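Probable oxidoreductase (PDB 4EYE) probably acts as an oxidoreductase of the quinone oxidoreductase branch of the medium-chain dehydrogenase family, with a nucleotide-binding type of Rossmann domain. Local coordinates at residues E161-L166 against M230-I235; L166-G171 against V187-N192; A175-A180 against K201-D206; G214-V219 against A243-A248. One frame throughout, in Å; residues are numbered along the deposited sequence.

Contact 1. Residues E161-L166 against M230-I235; sequences ETVLVL and MVVDPI
Met230 is paired with Val163 where strand 228-233 runs beside strand 162-165, neighbours at the middle of the six-stranded parallel sheet of the Rossmann domain. Its N bonds to Thr162 O at 3.3 Å, and its own O takes Leu164 N at 2.8 Å. Met230 CB lies beside Val163 CG2, both side chains pointing to the face covered by helix 143-154, where Tyr151 touches the two of them. Val231 points to the other face, alongside Leu164, with its CG2 3.8 Å from Leu164 CD2, while its CG1 meets the methyl CD1 of Leu166. Val232 returns to the first face. Its N reaches Leu164 O at 2.7 Å in an almost straight bond (169°), its O accepts from Leu166 N at 3.0 Å, and its CG2 leans on Val163 CG1. Branched valines suit these places because they favour extended backbone and bring methyls to either side of CB. Asp233 has CG anti to its backbone N (chi1 -178°), and Ile235 N comes to Asp233 OD1 from above the plane of the carboxylate, forming an Asx turn as the strand ends. Pro234 has no N-H to offer the sheet; instead its ring carbon CD rests 3.3 Å from Leu166 O.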
# COMPACT_ATOMS: atom_id res chain seq x y z
N GLU A 161 15.52 12.40 11.78
CA GLU A 161 16.19 12.17 10.48
C GLU A 161 15.40 12.78 9.34
O GLU A 161 14.23 13.11 9.51
CB GLU A 161 16.42 10.68 10.25
CG GLU A 161 17.44 10.07 11.22
CD GLU A 161 17.81 8.65 10.86
OE1 GLU A 161 16.90 7.78 10.78
OE2 GLU A 161 19.02 8.41 10.61
N THR A 162 16.04 12.96 8.18
CA THR A 162 15.36 13.45 7.03
C THR A 162 15.18 12.37 5.99
O THR A 162 16.16 11.70 5.62
CB THR A 162 16.12 14.62 6.38
OG1 THR A 162 16.17 15.67 7.31
CG2 THR A 162 15.39 15.09 5.12
N VAL A 163 13.94 12.22 5.50
CA VAL A 163 13.58 11.19 4.55
C VAL A 163 13.16 11.82 3.25
O VAL A 163 12.36 12.75 3.23
CB VAL A 163 12.45 10.29 5.10
CG1 VAL A 163 12.04 9.18 4.10
CG2 VAL A 163 12.88 9.69 6.44
N LEU A 164 13.74 11.33 2.15
CA LEU A 164 13.34 11.69 0.83
C LEU A 164 12.37 10.61 0.36
O LEU A 164 12.75 9.44 0.28
CB LEU A 164 14.52 11.74 -0.15
CG LEU A 164 14.19 11.95 -1.63
CD1 LEU A 164 13.64 13.36 -1.73
CD2 LEU A 164 15.40 11.73 -2.55
N VAL A 165 11.17 11.03 -0.01
CA VAL A 165 10.16 10.10 -0.53
C VAL A 165 9.98 10.41 -2.02
O VAL A 165 9.59 11.51 -2.39
CB VAL A 165 8.80 10.18 0.20
CG1 VAL A 165 7.81 9.19 -0.44
CG2 VAL A 165 8.94 9.89 1.71
N LEU A 166 10.24 9.41 -2.85
CA LEU A 166 10.03 9.51 -4.30
C LEU A 166 8.65 8.93 -4.64
O LEU A 166 8.03 8.23 -3.82
CB LEU A 166 11.14 8.74 -5.03
CG LEU A 166 12.59 9.28 -4.83
CD1 LEU A 166 13.64 8.36 -5.41
CD2 LEU A 166 12.73 10.62 -5.53
N MET A 230 17.75 9.02 4.58
CA MET A 230 17.04 7.90 4.01
C MET A 230 16.27 8.32 2.78
O MET A 230 15.70 9.40 2.72
CB MET A 230 16.05 7.32 5.04
CG MET A 230 15.29 6.09 4.55
SD MET A 230 14.20 5.46 5.86
CE MET A 230 15.43 4.97 7.08
N VAL A 231 16.24 7.42 1.80
CA VAL A 231 15.45 7.62 0.62
C VAL A 231 14.47 6.46 0.54
O VAL A 231 14.86 5.30 0.73
CB VAL A 231 16.34 7.68 -0.66
CG1 VAL A 231 15.48 7.56 -1.90
CG2 VAL A 231 17.21 8.93 -0.69
N VAL A 232 13.21 6.75 0.25
CA VAL A 232 12.21 5.74 -0.09
C VAL A 232 11.93 5.79 -1.57
O VAL A 232 11.52 6.83 -2.12
CB VAL A 232 10.91 5.90 0.72
CG1 VAL A 232 9.83 4.90 0.24
CG2 VAL A 232 11.21 5.70 2.22
N ASP A 233 12.20 4.68 -2.24
CA ASP A 233 12.08 4.62 -3.69
C ASP A 233 11.14 3.52 -4.15
O ASP A 233 11.55 2.35 -4.18
CB ASP A 233 13.46 4.39 -4.32
CG ASP A 233 13.40 4.36 -5.83
OD1 ASP A 233 12.36 4.77 -6.41
OD2 ASP A 233 14.39 3.91 -6.44
N PRO A 234 9.87 3.86 -4.45
CA PRO A 234 8.91 2.89 -4.97
C PRO A 234 8.83 2.92 -6.51
O PRO A 234 8.00 2.23 -7.08
CB PRO A 234 7.59 3.37 -4.37
CG PRO A 234 7.75 4.83 -4.18
CD PRO A 234 9.22 5.17 -4.29
N ILE A 235 9.71 3.68 -7.15
CA ILE A 235 9.64 3.97 -8.58
C ILE A 235 10.68 3.17 -9.40
O ILE A 235 10.31 2.48 -10.36
CB ILE A 235 9.81 5.50 -8.83
CG1 ILE A 235 8.58 6.27 -8.29
CG2 ILE A 235 10.06 5.84 -10.30
CD1 ILE A 235 7.21 5.67 -8.64

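Contact 2. Residues L166-G171 against V187-N192; sequences LGAAGG and VIAVVN
Ala168 and Val190 make the polar link between the loop after strand 162-165 and the end of strand 186-191, where the two neighbouring strands part. The bond from Ala168 N to Val190 O is weak, 3.3 Å long with an angle of 153° at the hydrogen. Inside the loop, Gly170 N bonds to Gly167 O, closing a type I turn over Gly167-Gly170, and Gly170 then takes the N-cap position of helix 171-182. This is the glycine-rich turn between the first strand and first helix of a Rossmann fold, which in relatives passes close to the dinucleotide phosphates. Gly167 suits its place because its phi is positive (50°), a conformation that costs a residue with a side chain more.

The apolar contacts are small and close. Ala168 CB lies 3.6 Å from Ala189 CB and 4.3 Å from Val191 CG1; the small methyl of Ala168 allows the loop to approach the strand closely. On the other face of the sheet, Leu166 CD2 lies 3.8 Å from Val190 CB, the two side chains running side by side. Leu166 reaches there because its CG stands anti to the carbonyl carbon (chi1 -63°).

At the exposed end, Asn192 ND2 comes within 4.2 Å of Gly167 CA, a van der Waals approach.

Around this junction, Val200 of helix 197-203 packs on Ala169, Ala189 and Val191, Leu164 of strand 162-165 touches Val190, and Val187 lies against helix 171-182.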
# COMPACT_ATOMS: atom_id res chain seq x y z
N LEU A 166 10.24 9.41 -2.85
CA LEU A 166 10.03 9.51 -4.30
C LEU A 166 8.65 8.93 -4.64
O LEU A 166 8.03 8.23 -3.82
CB LEU A 166 11.14 8.74 -5.03
CG LEU A 166 12.59 9.28 -4.83
CD1 LEU A 166 13.64 8.36 -5.41
CD2 LEU A 166 12.73 10.62 -5.53
N GLY A 167 8.17 9.22 -5.85
CA GLY A 167 6.80 8.77 -6.26
C GLY A 167 5.74 9.13 -5.21
O GLY A 167 4.88 8.32 -4.84
N ALA A 168 5.88 10.33 -4.67
CA ALA A 168 5.37 10.66 -3.34
C ALA A 168 3.84 10.70 -3.27
O ALA A 168 3.30 10.45 -2.22
CB ALA A 168 5.95 11.97 -2.87
N ALA A 169 3.17 10.98 -4.39
CA ALA A 169 1.67 11.01 -4.43
C ALA A 169 0.99 9.63 -4.61
O ALA A 169 -0.21 9.52 -4.55
CB ALA A 169 1.19 11.95 -5.57
N GLY A 170 1.77 8.58 -4.88
CA GLY A 170 1.23 7.26 -5.09
C GLY A 170 0.87 6.63 -3.73
O GLY A 170 1.00 7.26 -2.69
N GLY A 171 0.41 5.38 -3.77
CA GLY A 171 -0.07 4.71 -2.54
C GLY A 171 1.04 4.54 -1.52
O GLY A 171 0.95 4.94 -0.37
N VAL A 187 10.34 15.22 6.11
CA VAL A 187 10.06 14.60 4.84
C VAL A 187 10.21 15.61 3.70
O VAL A 187 9.55 16.65 3.67
CB VAL A 187 8.64 13.96 4.76
CG1 VAL A 187 8.38 13.45 3.36
CG2 VAL A 187 8.47 12.81 5.75
N ILE A 188 11.08 15.27 2.77
CA ILE A 188 11.16 15.94 1.48
C ILE A 188 10.52 14.97 0.49
O ILE A 188 10.92 13.80 0.45
CB ILE A 188 12.62 16.23 1.06
CG1 ILE A 188 13.27 17.21 2.04
CG2 ILE A 188 12.67 16.90 -0.31
CD1 ILE A 188 14.79 17.25 1.95
N ALA A 189 9.54 15.44 -0.27
CA ALA A 189 8.85 14.63 -1.25
C ALA A 189 9.16 15.12 -2.65
O ALA A 189 9.16 16.34 -2.91
CB ALA A 189 7.36 14.71 -1.00
N VAL A 190 9.43 14.18 -3.56
CA VAL A 190 9.56 14.50 -4.99
C VAL A 190 8.38 13.91 -5.73
O VAL A 190 8.01 12.75 -5.47
CB VAL A 190 10.86 13.96 -5.58
CG1 VAL A 190 10.93 14.27 -7.08
CG2 VAL A 190 12.04 14.62 -4.86
N VAL A 191 7.74 14.71 -6.57
CA VAL A 191 6.60 14.26 -7.36
C VAL A 191 6.94 14.23 -8.85
O VAL A 191 7.40 15.22 -9.39
CB VAL A 191 5.35 15.14 -7.14
CG1 VAL A 191 4.83 15.01 -5.70
CG2 VAL A 191 5.60 16.59 -7.54
N ASN A 192 6.70 13.12 -9.52
CA ASN A 192 6.77 13.17 -10.97
C ASN A 192 5.48 13.67 -11.64
O ASN A 192 5.49 14.00 -12.82
CB ASN A 192 7.31 11.88 -11.60
CG ASN A 192 6.59 10.65 -11.18
OD1 ASN A 192 5.49 10.36 -11.67
ND2 ASN A 192 7.22 9.86 -10.29

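Contact 3. Residues A175-A180 against K201-D206; sequences AAIQIA and KSVGAD
Ile177 and Val203 meet in an apolar contact between two helices on the same face of the Rossmann sheet: helix 171-182 packs against the C-terminal end of helix 197-203 and the turn after it. The CG2 of Ile177, anti to the backbone N, lies 3.9 Å from Val203 CG1 and 3.6 Å from Ala205 N, so one methyl covers both the valine and the backbone beyond it. Val203 CG1 also touches Gln178 CG, 3.4 Å away, where the two side chains cross at about a right angle. Gly204 ends the helix in a Schellman motif; at its phi of 120° a CB would press on the preceding carbonyl oxygen, which is why glycine suits the position. Ala205 turns a small methyl to Ala189 and Val200.

No direct hydrogen bond joins the segments. A water bridges them, accepting from Gln178 NE2 at 2.8 Å and donating to Val203 O at 3.1 Å. Gln178 OE1 is held by Tyr144 and NE2 also bonds to Arg310 O. The apolar contact is thus joined at one side by a single water bridge, with the Gln178 amide probably held in one orientation by Tyr144 and Arg310.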
# COMPACT_ATOMS: atom_id res chain seq x y z
N ALA A 175 1.75 6.66 2.22
CA ALA A 175 2.05 5.97 3.45
C ALA A 175 3.46 6.31 3.96
O ALA A 175 3.69 6.49 5.16
CB ALA A 175 1.87 4.45 3.28
N ALA A 176 4.38 6.43 3.04
CA ALA A 176 5.81 6.70 3.40
C ALA A 176 5.94 8.09 4.04
O ALA A 176 6.64 8.24 5.05
CB ALA A 176 6.68 6.59 2.14
N ILE A 177 5.15 9.05 3.54
CA ILE A 177 5.10 10.38 4.13
C ILE A 177 4.47 10.35 5.53
O ILE A 177 5.04 10.89 6.49
CB ILE A 177 4.29 11.39 3.27
CG1 ILE A 177 4.96 11.60 1.91
CG2 ILE A 177 4.20 12.78 3.96
CD1 ILE A 177 4.11 12.38 0.94
N GLN A 178 3.27 9.79 5.64
CA GLN A 178 2.51 9.95 6.87
C GLN A 178 3.18 9.16 7.99
O GLN A 178 3.26 9.64 9.12
CB GLN A 178 1.07 9.45 6.70
CG GLN A 178 0.21 10.29 5.78
CD GLN A 178 -1.25 9.94 5.96
OE1 GLN A 178 -1.64 8.76 5.80
NE2 GLN A 178 -2.04 10.91 6.34
N ILE A 179 3.69 7.99 7.68
CA ILE A 179 4.38 7.22 8.69
C ILE A 179 5.71 7.88 9.15
O ILE A 179 6.03 7.86 10.34
CB ILE A 179 4.62 5.77 8.28
CG1 ILE A 179 3.26 5.06 8.09
CG2 ILE A 179 5.50 5.06 9.35
CD1 ILE A 179 3.29 3.67 7.50
N ALA A 180 6.48 8.40 8.22
CA ALA A 180 7.73 9.10 8.56
C ALA A 180 7.43 10.31 9.47
O ALA A 180 8.10 10.51 10.50
CB ALA A 180 8.45 9.55 7.29
N LYS A 201 1.76 18.06 -0.28
CA LYS A 201 1.90 18.99 0.83
C LYS A 201 0.83 18.71 1.90
O LYS A 201 1.14 18.66 3.08
CB LYS A 201 1.83 20.46 0.32
CG LYS A 201 2.33 21.46 1.32
CD LYS A 201 3.83 21.36 1.63
CE LYS A 201 4.22 22.29 2.79
NZ LYS A 201 5.60 21.98 3.29
N SER A 202 -0.43 18.52 1.50
CA SER A 202 -1.49 18.29 2.48
C SER A 202 -1.29 16.99 3.28
O SER A 202 -1.77 16.86 4.40
CB SER A 202 -2.87 18.26 1.81
OG SER A 202 -3.10 17.01 1.15
N VAL A 203 -0.60 16.01 2.71
CA VAL A 203 -0.38 14.75 3.43
C VAL A 203 0.69 14.92 4.53
O VAL A 203 0.80 14.09 5.45
CB VAL A 203 0.04 13.63 2.42
CG1 VAL A 203 0.41 12.37 3.16
CG2 VAL A 203 -1.12 13.36 1.46
N GLY A 204 1.48 15.99 4.42
CA GLY A 204 2.44 16.38 5.46
C GLY A 204 3.90 16.42 5.09
O GLY A 204 4.74 16.51 5.97
N ALA A 205 4.23 16.40 3.81
CA ALA A 205 5.60 16.62 3.36
C ALA A 205 6.04 18.02 3.79
O ALA A 205 5.28 18.98 3.64
CB ALA A 205 5.72 16.50 1.84
N ASP A 206 7.26 18.13 4.31
CA ASP A 206 7.80 19.42 4.71
C ASP A 206 8.24 20.27 3.51
O ASP A 206 8.07 21.47 3.50
CB ASP A 206 8.96 19.22 5.69
CG ASP A 206 8.53 18.49 6.94
OD1 ASP A 206 7.87 19.12 7.78
OD2 ASP A 206 8.84 17.29 7.09
O HOH W 1 -1.90 13.62 6.89

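Contact 4. Residues G214-V219 against A243-A248; sequences GWAKAV and AVRTLA
Thr246 packs against helix 215-222 from near the C-terminal part of helix 240-245. Thr246 CB lies 3.8 Å from Val219 CG1. From there the methyl CG2 runs toward helix 215-222, meeting Ala216 CB and Ala216 O at 3.7 Å each and Trp215 CZ3 at 4.0 Å. The hydroxyl branch goes the other way: with OG1 between the backbone N and the carbonyl carbon (chi1 70°), it turns back and donates to Ala243 O at 2.7 Å, in the plane of that carbonyl. Ala243 O also accepts from Thr246 N, so two donors from one residue grip it. Threonine suits the place because it offers a methyl to the apolar side and satisfies its own hydroxyl within the turn.

Trp215 brings CH2 to 3.8 Å from Ala243 CA, its broad indole also touching Leu166. Arg245 NH2 lies 3.3 Å from Ala216 CB, while the same nitrogen pairs with Asp242 in a salt bridge. The small alanine at 216 lets the threonine and arginine come close.

Together the two helices, lying on either side of strand 228-233 in sequence, cover one face of the parallel sheet, as in the layered α/β/α build of a Rossmann domain.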
# COMPACT_ATOMS: atom_id res chain seq x y z
N GLY A 214 18.04 18.57 -12.38
CA GLY A 214 18.67 19.16 -11.19
C GLY A 214 17.98 18.88 -9.85
O GLY A 214 18.37 19.44 -8.83
N TRP A 215 16.97 18.03 -9.83
CA TRP A 215 16.21 17.80 -8.56
C TRP A 215 17.09 17.25 -7.46
O TRP A 215 16.93 17.61 -6.30
CB TRP A 215 14.99 16.92 -8.80
CG TRP A 215 15.32 15.49 -9.12
CD1 TRP A 215 15.50 14.92 -10.37
CD2 TRP A 215 15.51 14.39 -8.17
NE1 TRP A 215 15.79 13.58 -10.24
CE2 TRP A 215 15.79 13.20 -8.95
CE3 TRP A 215 15.48 14.29 -6.79
CZ2 TRP A 215 16.03 11.97 -8.36
CZ3 TRP A 215 15.71 13.04 -6.21
CH2 TRP A 215 16.00 11.92 -6.96
N ALA A 216 18.04 16.38 -7.83
CA ALA A 216 18.95 15.78 -6.82
C ALA A 216 19.74 16.86 -6.13
O ALA A 216 19.91 16.82 -4.91
CB ALA A 216 19.87 14.73 -7.41
N LYS A 217 20.21 17.84 -6.90
CA LYS A 217 20.96 18.96 -6.33
C LYS A 217 20.04 19.81 -5.47
O LYS A 217 20.45 20.27 -4.40
CB LYS A 217 21.66 19.81 -7.43
N ALA A 218 18.79 20.01 -5.89
CA ALA A 218 17.83 20.75 -5.05
C ALA A 218 17.54 20.01 -3.71
O ALA A 218 17.40 20.64 -2.66
CB ALA A 218 16.54 20.99 -5.81
N VAL A 219 17.44 18.69 -3.75
CA VAL A 219 17.24 17.93 -2.50
C VAL A 219 18.41 18.22 -1.57
O VAL A 219 18.21 18.56 -0.40
CB VAL A 219 17.07 16.41 -2.74
CG1 VAL A 219 17.14 15.62 -1.43
CG2 VAL A 219 15.73 16.15 -3.42
N ALA A 243 18.95 9.44 -7.17
CA ALA A 243 18.51 9.27 -5.78
C ALA A 243 19.69 9.05 -4.87
O ALA A 243 19.78 9.66 -3.83
CB ALA A 243 17.55 8.10 -5.66
N VAL A 244 20.58 8.14 -5.26
CA VAL A 244 21.78 7.84 -4.49
C VAL A 244 22.57 9.10 -4.22
O VAL A 244 23.03 9.31 -3.09
CB VAL A 244 22.62 6.77 -5.23
CG1 VAL A 244 23.92 6.47 -4.49
CG2 VAL A 244 21.81 5.49 -5.37
N ARG A 245 22.65 10.00 -5.20
CA ARG A 245 23.37 11.27 -5.05
C ARG A 245 22.85 12.16 -3.94
O ARG A 245 23.56 13.06 -3.48
CB ARG A 245 23.35 12.08 -6.38
CG ARG A 245 24.57 11.86 -7.27
CD ARG A 245 24.39 12.34 -8.72
NE ARG A 245 24.37 13.79 -8.87
CZ ARG A 245 23.33 14.51 -9.28
NH1 ARG A 245 23.45 15.84 -9.38
NH2 ARG A 245 22.17 13.94 -9.62
N THR A 246 21.59 11.97 -3.53
CA THR A 246 21.05 12.82 -2.47
C THR A 246 21.44 12.34 -1.06
O THR A 246 21.14 12.99 -0.08
CB THR A 246 19.50 12.94 -2.58
OG1 THR A 246 18.90 11.69 -2.24
CG2 THR A 246 19.06 13.35 -4.02
N LEU A 247 22.11 11.19 -0.97
CA LEU A 247 22.27 10.53 0.34
C LEU A 247 23.40 11.12 1.17
O LEU A 247 24.46 11.45 0.64
CB LEU A 247 22.54 9.05 0.16
CG LEU A 247 21.34 8.19 -0.18
CD1 LEU A 247 21.85 6.82 -0.63
CD2 LEU A 247 20.39 8.09 1.00
N ALA A 248 23.14 11.27 2.47
CA ALA A 248 24.18 11.65 3.41
C ALA A 248 25.14 10.51 3.57
O ALA A 248 24.88 9.37 3.12
CB ALA A 248 23.58 11.99 4.76

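Overall arrangement
From the N terminus, strand 162-165 opens contact 1, which pairs the central strands and closes only at 230-235, spanning 63 residues. Within that span fall contact 2, joining the glycine-rich loop to strand 186-191, and contact 3, joining helices 171-182 and 197-203; these two cross, since strand 186-191 lies between the helices in sequence. Contact 4, joining helix 215-222 to the C-terminal part of helix 240-245, begins before contact 1 closes and so crosses it, while contacts 2 and 3 are complete before it starts. Contacts 1 and 2 share Leu166, whose CD2 also reaches Trp215 of contact 4. Contact 3 lies on the face that carries Val165 and Val232, contact 4 on the opposite face.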